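Local coordinates for protein transferrin (PDB 6WB6) that binds a single ferric ion together with a carbonate anion and transports iron in an insect, at residues F88-V93 and A269-Q274. Numbering follows the deposited sequence.
Sequences FRYEAV and AARPWQ. With FE (Fe (III) ion), chain E; NAG (2-acetamido-2-deoxy-beta-D-glucopyranose), chain C.
Tyr-90 holds CG between its backbone N and carbonyl carbon (chi1 47°), which turns it toward the strand of Arg-271. Arg-271 holds CG anti to its backbone N (chi1 -173°) on an extended chain. Both side chains rise from the same face of the sheet, at an antiparallel hydrogen-bonded pair. Arg-271 CB lies over the Tyr-90 ring, toward the rim, in a CH-pi contact. Further out, Arg-271 NH1 donates to Tyr-90 OH at 2.6 Å, with the oxygen close to the guanidinium plane. The same OH binds the iron at 2.2 Å, as does Tyr-204. One of two carbonate pockets includes both Tyr-90 and Arg-271.

Tyr-90 and Arg-271 also exchange backbone hydrogen bonds. A classic beta bulge sets both Arg-89 and Tyr-90 opposite Arg-271. The Arg-89 and Arg-271 guanidiniums stack with planes 13° apart. A water links Arg-89 NH1 to Pro-272 O. Arg-89 CA sits over the six-membered ring of Trp-273, whose NE1 hydrogen-bonds to Ala-86 O. On the opposite face of the sheet from Tyr-90, Ala-270 CB packs over the Phe-88 ring.

Segment 88-93 follows strand 72-79 and segment 269-274 leads into strand 275-279. The pair thus joins two sheets, consistent with the two-strand hinge behind the iron in transferrins.

Arg-271 would be expected to favour the phenolate and attract carbonate. Arg-89, a second-shell charge, would be expected to repel it.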
loop_
_atom_site.group_PDB
_atom_site.type_symbol
_atom_site.label_atom_id
_atom_site.label_comp_id
_atom_site.label_asym_id
_atom_site.label_seq_id
_atom_site.Cartn_x
_atom_site.Cartn_y
_atom_site.Cartn_z
ATOM N N PHE A 88 6.750 16.451 22.354
ATOM C CA PHE A 88 6.132 15.471 21.476
ATOM C C PHE A 88 5.176 16.149 20.506
ATOM O O PHE A 88 4.584 17.200 20.802
ATOM C CB PHE A 88 5.334 14.407 22.276
ATOM C CG PHE A 88 6.099 13.800 23.414
ATOM C CD1 PHE A 88 7.222 13.042 23.176
ATOM C CD2 PHE A 88 5.678 13.972 24.727
ATOM C CE1 PHE A 88 7.926 12.478 24.224
ATOM C CE2 PHE A 88 6.378 13.406 25.769
ATOM C CZ PHE A 88 7.510 12.665 25.522
ATOM N N ARG A 89 5.035 15.534 19.331
ATOM C CA ARG A 89 4.055 16.001 18.371
ATOM C C ARG A 89 2.669 16.073 19.002
ATOM O O ARG A 89 1.918 17.040 18.796
ATOM C CB ARG A 89 4.032 15.081 17.160
ATOM C CG ARG A 89 3.089 15.587 16.066
ATOM C CD ARG A 89 3.265 14.747 14.882
ATOM N NE ARG A 89 2.268 14.950 13.844
ATOM C CZ ARG A 89 2.402 14.466 12.618
ATOM N NH1 ARG A 89 3.482 13.747 12.328
ATOM N NH2 ARG A 89 1.454 14.662 11.702
ATOM N N TYR A 90 2.272 15.031 19.715
ATOM C CA TYR A 90 0.961 15.040 20.421
ATOM C C TYR A 90 0.887 13.919 21.433
ATOM O O TYR A 90 1.367 12.884 21.201
ATOM C CB TYR A 90 -0.318 14.992 19.583
ATOM C CG TYR A 90 -0.426 13.999 18.466
ATOM C CD1 TYR A 90 -0.668 12.673 18.738
ATOM C CD2 TYR A 90 -0.379 14.400 17.147
ATOM C CE1 TYR A 90 -0.819 11.754 17.730
ATOM C CE2 TYR A 90 -0.535 13.500 16.125
ATOM C CZ TYR A 90 -0.736 12.174 16.427
ATOM O OH TYR A 90 -0.888 11.285 15.462
ATOM N N GLU A 91 0.296 14.247 22.544
ATOM C CA GLU A 91 0.074 13.306 23.619
ATOM C C GLU A 91 -1.303 12.686 23.484
ATOM O O GLU A 91 -2.289 13.383 23.209
ATOM C CB GLU A 91 0.190 13.999 24.967
ATOM C CG GLU A 91 1.566 14.591 25.203
ATOM C CD GLU A 91 1.505 15.643 26.268
ATOM O OE1 GLU A 91 1.031 16.754 25.947
ATOM O OE2 GLU A 91 1.858 15.335 27.428
ATOM N N ALA A 92 -1.347 11.373 23.687
ATOM C CA ALA A 92 -2.573 10.600 23.617
ATOM C C ALA A 92 -3.238 10.657 24.974
ATOM O O ALA A 92 -2.579 10.511 26.001
ATOM C CB ALA A 92 -2.285 9.141 23.227
ATOM N N VAL A 93 -4.545 10.880 24.983
ATOM C CA VAL A 93 -5.260 10.994 26.236
ATOM C C VAL A 93 -6.526 10.171 26.153
ATOM O O VAL A 93 -7.001 9.814 25.071
ATOM C CB VAL A 93 -5.576 12.472 26.617
ATOM C CG1 VAL A 93 -4.271 13.213 26.901
ATOM C CG2 VAL A 93 -6.361 13.155 25.588
ATOM N N ALA A 269 0.909 7.709 26.287
ATOM C CA ALA A 269 1.934 7.716 25.256
ATOM C C ALA A 269 1.768 8.958 24.408
ATOM O O ALA A 269 0.701 9.583 24.391
ATOM C CB ALA A 269 1.865 6.462 24.385
ATOM N N ALA A 270 2.834 9.287 23.665
ATOM C CA ALA A 270 2.823 10.419 22.757
ATOM C C ALA A 270 3.361 9.997 21.398
ATOM O O ALA A 270 4.177 9.096 21.290
ATOM C CB ALA A 270 3.667 11.573 23.297
ATOM N N ARG A 271 2.880 10.638 20.359
ATOM C CA ARG A 271 3.542 10.522 19.072
ATOM C C ARG A 271 4.730 11.477 19.043
ATOM O O ARG A 271 4.544 12.692 19.225
ATOM C CB ARG A 271 2.587 10.823 17.949
ATOM C CG ARG A 271 3.160 10.564 16.600
ATOM C CD ARG A 271 2.099 10.815 15.604
ATOM N NE ARG A 271 2.520 10.467 14.261
ATOM C CZ ARG A 271 1.757 10.654 13.195
ATOM N NH1 ARG A 271 0.531 11.162 13.323
ATOM N NH2 ARG A 271 2.218 10.336 12.010
ATOM N N PRO A 272 5.952 10.985 18.876
ATOM C CA PRO A 272 7.099 11.886 18.847
ATOM C C PRO A 272 7.093 12.709 17.575
ATOM O O PRO A 272 6.500 12.324 16.565
ATOM C CB PRO A 272 8.306 10.940 18.879
ATOM C CG PRO A 272 7.744 9.561 19.143
ATOM C CD PRO A 272 6.369 9.596 18.583
ATOM N N TRP A 273 7.735 13.869 17.659
ATOM C CA TRP A 273 7.964 14.698 16.484
ATOM C C TRP A 273 8.828 13.975 15.473
ATOM O O TRP A 273 9.709 13.191 15.824
ATOM C CB TRP A 273 8.699 15.971 16.855
ATOM C CG TRP A 273 7.976 16.940 17.726
ATOM C CD1 TRP A 273 8.302 17.274 18.993
ATOM C CD2 TRP A 273 6.843 17.737 17.370
ATOM N NE1 TRP A 273 7.441 18.230 19.466
ATOM C CE2 TRP A 273 6.532 18.534 18.486
ATOM C CE3 TRP A 273 6.054 17.845 16.221
ATOM C CZ2 TRP A 273 5.465 19.438 18.492
ATOM C CZ3 TRP A 273 4.981 18.747 16.226
ATOM C CH2 TRP A 273 4.701 19.531 17.357
ATOM N N GLN A 274 8.627 14.320 14.211
ATOM C CA GLN A 274 9.588 13.971 13.191
ATOM C C GLN A 274 10.817 14.856 13.335
ATOM O O GLN A 274 10.827 15.841 14.089
ATOM C CB GLN A 274 9.018 14.172 11.796
ATOM C CG GLN A 274 7.623 13.705 11.585
ATOM C CD GLN A 274 6.926 14.609 10.622
ATOM O OE1 GLN A 274 6.862 15.811 10.841
ATOM N NE2 GLN A 274 6.441 14.049 9.526
HETATM FE FE FE E . -2.945 11.079 14.771
HETATM C C1 NAG C . 4.896 6.220 29.643
HETATM C C2 NAG C . 4.346 7.542 30.147
HETATM C C3 NAG C . 4.360 7.694 31.673
HETATM C C4 NAG C . 3.942 6.416 32.408
HETATM C C5 NAG C . 4.476 5.153 31.736
HETATM C C6 NAG C . 3.734 3.944 32.257
HETATM C C7 NAG C . 4.683 9.281 28.439
HETATM C C8 NAG C . 5.550 10.450 28.087
HETATM N N2 NAG C . 5.087 8.621 29.523
HETATM O O3 NAG C . 3.441 8.754 31.978
HETATM O O4 NAG C . 4.493 6.342 33.730
HETATM O O5 NAG C . 4.279 5.144 30.324
HETATM O O6 NAG C . 2.358 4.187 31.986
HETATM O O7 NAG C . 3.690 8.992 27.785
HETATM O O HOH W 1 5.419 12.226 13.935
#